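Sorbitol dehydrogenase from Gluconobacter oxydans probably oxidises D-sorbitol to L-sorbose, using an NADP cofactor held by a Rossmann-type domain. Local coordinates of one contact, PDB 5ITG (chain A, 1.95 Å), residues A182-S187 and N220-N225, beside the matching contact of the related mannitol dehydrogenase from Pseudomonas fluorescens, PDB 1M2W (chain B, 1.80 Å), residues A183-S188 and H221-N226. Both blocks share one frame: the second was fitted to the first on N, CA, C and O of the twelve residues, RMSD 0.38 Å. Numbering follows each deposited sequence.

Structure 1 (5ITG); sequences AFTVMS and NATFPN.
T222 holds OG1 between its backbone N and carbonyl carbon (chi1 61°) and T184 turns OG1 beside its own N, which brings T184 OG1 to 3.2 Å from T222 OG1. Each hydroxyl has a hydrogen-bond partner outside: T184 OG1 with A270 N, T222 OG1 with Q268 O. Here the Rossmann domain sets strand 184-187, parallel to strand 125-128, against the loop leaving helix 211-220. A backbone hydrogen bond, V185 N to T222 O (2.9 Å), joins them. Beta-branched V185 suits a strand, and its CB lies 3.5 Å from F223 CD2. The short, apolar side chain of A221 fits the buried place just after the helix, its CB 3.7 Å from F183 O. N220, at the helix end, turns ND2 to W216 O, while its CB meets A182 CB at 3.7 Å. P224 CD packs 3.7 Å from T184 CG2, and two waters link the P224 carbonyl to S187.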
loop_
_atom_site.group_PDB
_atom_site.type_symbol
_atom_site.label_atom_id
_atom_site.label_comp_id
_atom_site.label_asym_id
_atom_site.label_seq_id
_atom_site.Cartn_x
_atom_site.Cartn_y
_atom_site.Cartn_z
ATOM N N ALA A 182 11.347 -15.102 20.780
ATOM C CA ALA A 182 11.115 -14.789 19.371
ATOM C C ALA A 182 10.536 -13.389 19.292
ATOM O O ALA A 182 9.960 -12.895 20.258
ATOM C CB ALA A 182 10.133 -15.793 18.755
ATOM N N PHE A 183 10.709 -12.731 18.155
ATOM C CA PHE A 183 10.128 -11.406 17.987
ATOM C C PHE A 183 8.978 -11.497 16.991
ATOM O O PHE A 183 8.732 -12.553 16.409
ATOM C CB PHE A 183 11.174 -10.378 17.510
ATOM C CG PHE A 183 12.043 -10.849 16.374
ATOM C CD1 PHE A 183 11.492 -11.223 15.153
ATOM C CD2 PHE A 183 13.431 -10.885 16.520
ATOM C CE1 PHE A 183 12.305 -11.623 14.094
ATOM C CE2 PHE A 183 14.251 -11.286 15.464
ATOM C CZ PHE A 183 13.688 -11.655 14.253
ATOM N N THR A 184 8.262 -10.392 16.819
ATOM C CA THR A 184 7.150 -10.343 15.884
ATOM C C THR A 184 7.643 -9.912 14.503
ATOM O O THR A 184 8.418 -8.963 14.389
ATOM C CB THR A 184 6.091 -9.321 16.348
ATOM O OG1 THR A 184 5.515 -9.750 17.587
ATOM C CG2 THR A 184 4.998 -9.161 15.292
ATOM N N VAL A 185 7.208 -10.611 13.462
ATOM C CA VAL A 185 7.582 -10.239 12.099
ATOM C C VAL A 185 6.379 -9.451 11.578
ATOM O O VAL A 185 5.308 -10.013 11.352
ATOM C CB VAL A 185 7.818 -11.469 11.204
ATOM C CG1 VAL A 185 8.095 -11.025 9.789
ATOM C CG2 VAL A 185 8.986 -12.289 11.738
HETATM N N MSE A 186 6.566 -8.150 11.394
HETATM C CA MSE A 186 5.490 -7.266 10.964
HETATM C C MSE A 186 5.666 -6.644 9.579
HETATM O O MSE A 186 6.375 -5.654 9.409
HETATM C CB MSE A 186 5.317 -6.163 12.010
HETATM C CG MSE A 186 4.146 -5.208 11.789
HETATM SE SE MSE A 186 3.946 -4.035 13.338
HETATM C CE MSE A 186 5.311 -2.745 12.919
ATOM N N SER A 187 5.010 -7.232 8.590
ATOM C CA SER A 187 5.079 -6.702 7.237
ATOM C C SER A 187 4.202 -5.453 7.129
ATOM O O SER A 187 3.070 -5.433 7.621
ATOM C CB SER A 187 4.590 -7.746 6.239
ATOM O OG SER A 187 4.492 -7.196 4.940
ATOM N N ASN A 220 6.761 -19.840 18.059
ATOM C CA ASN A 220 7.023 -18.695 18.922
ATOM C C ASN A 220 6.964 -17.313 18.279
ATOM O O ASN A 220 6.599 -16.336 18.934
ATOM C CB ASN A 220 8.365 -18.903 19.624
ATOM C CG ASN A 220 8.328 -20.076 20.590
ATOM O OD1 ASN A 220 7.733 -19.991 21.666
ATOM N ND2 ASN A 220 8.942 -21.187 20.197
ATOM N N ALA A 221 7.326 -17.219 17.008
ATOM C CA ALA A 221 7.265 -15.938 16.320
ATOM C C ALA A 221 5.818 -15.735 15.891
ATOM O O ALA A 221 5.005 -16.656 15.975
ATOM C CB ALA A 221 8.178 -15.954 15.100
ATOM N N THR A 222 5.489 -14.529 15.447
ATOM C CA THR A 222 4.137 -14.245 14.975
ATOM C C THR A 222 4.281 -13.435 13.692
ATOM O O THR A 222 5.287 -12.733 13.512
ATOM C CB THR A 222 3.304 -13.437 16.018
ATOM O OG1 THR A 222 3.929 -12.172 16.267
ATOM C CG2 THR A 222 3.185 -14.217 17.333
ATOM N N PHE A 223 3.291 -13.548 12.806
ATOM C CA PHE A 223 3.285 -12.841 11.519
ATOM C C PHE A 223 1.908 -12.204 11.286
ATOM O O PHE A 223 1.176 -12.598 10.369
ATOM C CB PHE A 223 3.576 -13.813 10.368
ATOM C CG PHE A 223 4.874 -14.566 10.505
ATOM C CD1 PHE A 223 4.968 -15.678 11.338
ATOM C CD2 PHE A 223 6.004 -14.159 9.800
ATOM C CE1 PHE A 223 6.171 -16.377 11.468
ATOM C CE2 PHE A 223 7.212 -14.849 9.921
ATOM C CZ PHE A 223 7.295 -15.961 10.757
ATOM N N PRO A 224 1.556 -11.190 12.092
ATOM C CA PRO A 224 0.254 -10.544 11.942
ATOM C C PRO A 224 0.053 -9.901 10.587
ATOM O O PRO A 224 0.993 -9.373 9.991
ATOM C CB PRO A 224 0.249 -9.513 13.068
ATOM C CG PRO A 224 1.694 -9.088 13.112
ATOM C CD PRO A 224 2.412 -10.429 13.023
ATOM N N ASN A 225 -1.183 -9.959 10.106
ATOM C CA ASN A 225 -1.529 -9.325 8.837
ATOM C C ASN A 225 -1.948 -7.903 9.182
ATOM O O ASN A 225 -2.512 -7.651 10.255
ATOM C CB ASN A 225 -2.711 -10.026 8.177
ATOM C CG ASN A 225 -2.366 -11.401 7.669
ATOM O OD1 ASN A 225 -1.566 -11.557 6.747
ATOM N ND2 ASN A 225 -2.983 -12.413 8.259
HETATM O O HOH W 1 3.749 -9.702 9.159
HETATM O O HOH W 2 1.738 -6.707 9.739
#

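Structure 2 (1M2W); sequences AFTVMS and HVSFPN.
S223 carries OG between its backbone N and carbonyl carbon (chi1 56°) and T185 keeps OG1 beside its own N, placing T185 OG1 3.2 Å from S223 OG. Both hydroxyls have hydrogen bonds outside, T185 with V271 N and S223 with K269 O. A backbone hydrogen bond runs from V186 N to S223 O (3.1 Å). Beta-branched V186, suited to a strand, has its CB 3.9 Å from F224 CD2, and its side chain is about 9 Å from that of NAD-binding D190. V222, an apolar residue for a buried place, directs CG1 to V186 CG2 at 3.8 Å and to F184 O at 3.6 Å. H221 ends the helix with ND1 bonded to W217 O; its CB is 4.3 Å from A183 CB. P225 CD packs 3.4 Å from T185 CG2, and two waters link the P225 carbonyl to S188.

Comparison
The backbone hydrogen bond is found in both structures: V185(A) N meets T222(A) O at 2.9 Å, and V186(B) N meets S223(B) O at 3.1 Å. It uses main-chain atoms alone, and the CA atoms that can be compared coincide within the error. The two bridging waters also stand at the same places. At T222(A) / S223(B) the hydroxyl is common to both, OG1 of T222(A) and OG of S223(B) lying 0.6 Å apart after superposition, and the touch on T184(A) / T185(B) is kept. S223(B) has the hydroxyl but not the methyl, for CG2 of T222(A) has no counterpart in it. At N220(A) / H221(B), ND2 of N220(A) and ND1 of H221(B) lie 0.7 Å apart after superposition, so an amide nitrogen in one and a ring nitrogen in the other occupy much the same place. The imidazole reaches further, its NE2 having no counterpart. Packing differs most clearly at the buried pair A221(A) / V222(B). Their CB atoms coincide within the error, but CG1 and CG2 of V222(B) are additional. CG1 of V222(B) touches CG2 of V186(B) at 3.8 Å, whereas CB of A221(A) stays 5.0 Å from CG2 of V185(A). V185(A), F223(A) and their counterparts keep their place within the error; the added contact of V222(B) with V186(B) probably tightens the packing there.

Structure 2 (1M2W)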
loop_
_atom_site.group_PDB
_atom_site.type_symbol
_atom_site.label_atom_id
_atom_site.label_comp_id
_atom_site.label_asym_id
_atom_site.label_seq_id
_atom_site.Cartn_x
_atom_site.Cartn_y
_atom_site.Cartn_z
ATOM N N ALA B 183 11.505 -14.765 21.040
ATOM C CA ALA B 183 11.438 -14.334 19.649
ATOM C C ALA B 183 10.779 -12.970 19.531
ATOM O O ALA B 183 10.102 -12.497 20.466
ATOM C CB ALA B 183 10.607 -15.315 18.851
ATOM N N PHE B 184 10.955 -12.363 18.359
ATOM C CA PHE B 184 10.293 -11.085 18.051
ATOM C C PHE B 184 9.101 -11.416 17.150
ATOM O O PHE B 184 8.959 -12.544 16.688
ATOM C CB PHE B 184 11.252 -10.119 17.304
ATOM C CG PHE B 184 12.161 -10.783 16.246
ATOM C CD1 PHE B 184 11.625 -11.371 15.103
ATOM C CD2 PHE B 184 13.555 -10.812 16.415
ATOM C CE1 PHE B 184 12.438 -12.001 14.126
ATOM C CE2 PHE B 184 14.395 -11.436 15.442
ATOM C CZ PHE B 184 13.831 -12.041 14.286
ATOM N N THR B 185 8.235 -10.424 16.916
ATOM C CA THR B 185 7.133 -10.568 15.966
ATOM C C THR B 185 7.725 -10.096 14.628
ATOM O O THR B 185 8.606 -9.238 14.636
ATOM C CB THR B 185 5.994 -9.562 16.363
ATOM O OG1 THR B 185 5.404 -9.998 17.588
ATOM C CG2 THR B 185 4.897 -9.464 15.264
ATOM N N VAL B 186 7.293 -10.670 13.491
ATOM C CA VAL B 186 7.763 -10.193 12.201
ATOM C C VAL B 186 6.521 -9.491 11.642
ATOM O O VAL B 186 5.494 -10.134 11.420
ATOM C CB VAL B 186 8.208 -11.317 11.277
ATOM C CG1 VAL B 186 8.689 -10.705 9.927
ATOM C CG2 VAL B 186 9.399 -12.051 11.949
HETATM N N MSE B 187 6.652 -8.191 11.425
HETATM C CA MSE B 187 5.519 -7.344 11.033
HETATM C C MSE B 187 5.671 -6.786 9.621
HETATM O O MSE B 187 6.400 -5.839 9.430
HETATM C CB MSE B 187 5.406 -6.194 12.057
HETATM C CG MSE B 187 4.189 -5.250 11.806
HETATM SE SE MSE B 187 4.060 -3.914 13.176
HETATM C CE MSE B 187 5.221 -2.602 12.350
ATOM N N SER B 188 4.990 -7.402 8.651
ATOM C CA SER B 188 5.053 -6.974 7.246
ATOM C C SER B 188 4.259 -5.713 7.055
ATOM O O SER B 188 3.100 -5.626 7.518
ATOM C CB SER B 188 4.427 -8.017 6.303
ATOM O OG SER B 188 4.412 -7.497 4.956
ATOM N N HIS B 221 6.801 -20.055 17.856
ATOM C CA HIS B 221 7.219 -18.927 18.653
ATOM C C HIS B 221 7.167 -17.534 18.012
ATOM O O HIS B 221 7.351 -16.559 18.708
ATOM C CB HIS B 221 8.644 -19.122 19.185
ATOM C CG HIS B 221 8.771 -20.295 20.097
ATOM N ND1 HIS B 221 8.747 -21.590 19.632
ATOM C CD2 HIS B 221 8.810 -20.378 21.448
ATOM C CE1 HIS B 221 8.767 -22.423 20.662
ATOM N NE2 HIS B 221 8.808 -21.713 21.773
ATOM N N VAL B 222 6.957 -17.460 16.706
ATOM C CA VAL B 222 6.943 -16.148 16.036
ATOM C C VAL B 222 5.531 -15.880 15.502
ATOM O O VAL B 222 4.897 -16.805 14.965
ATOM C CB VAL B 222 7.934 -16.153 14.835
ATOM C CG1 VAL B 222 7.924 -14.795 14.128
ATOM C CG2 VAL B 222 9.368 -16.472 15.329
ATOM N N SER B 223 5.048 -14.637 15.640
ATOM C CA SER B 223 3.733 -14.301 15.092
ATOM C C SER B 223 3.995 -13.421 13.855
ATOM O O SER B 223 5.037 -12.753 13.749
ATOM C CB SER B 223 2.859 -13.565 16.124
ATOM O OG SER B 223 3.506 -12.416 16.601
ATOM N N PHE B 224 3.023 -13.418 12.948
ATOM C CA PHE B 224 3.123 -12.709 11.665
ATOM C C PHE B 224 1.759 -12.032 11.417
ATOM O O PHE B 224 0.935 -12.495 10.613
ATOM C CB PHE B 224 3.385 -13.730 10.547
ATOM C CG PHE B 224 4.593 -14.586 10.766
ATOM C CD1 PHE B 224 4.512 -15.762 11.548
ATOM C CD2 PHE B 224 5.810 -14.247 10.162
ATOM C CE1 PHE B 224 5.637 -16.586 11.710
ATOM C CE2 PHE B 224 6.958 -15.075 10.315
ATOM C CZ PHE B 224 6.861 -16.243 11.089
ATOM N N PRO B 225 1.522 -10.914 12.094
ATOM C CA PRO B 225 0.229 -10.244 11.902
ATOM C C PRO B 225 -0.022 -9.751 10.485
ATOM O O PRO B 225 0.885 -9.245 9.807
ATOM C CB PRO B 225 0.292 -9.071 12.886
ATOM C CG PRO B 225 1.806 -8.741 12.957
ATOM C CD PRO B 225 2.367 -10.183 13.046
ATOM N N ASN B 226 -1.264 -9.901 10.045
ATOM C CA ASN B 226 -1.654 -9.352 8.734
ATOM C C ASN B 226 -2.050 -7.865 8.937
ATOM O O ASN B 226 -2.496 -7.461 10.007
ATOM C CB ASN B 226 -2.852 -10.092 8.180
ATOM C CG ASN B 226 -2.524 -11.482 7.798
ATOM O OD1 ASN B 226 -1.722 -11.712 6.891
ATOM N ND2 ASN B 226 -3.133 -12.443 8.482
HETATM O O HOH W 3 3.516 -9.878 9.397
HETATM O O HOH W 4 1.896 -6.606 9.738
#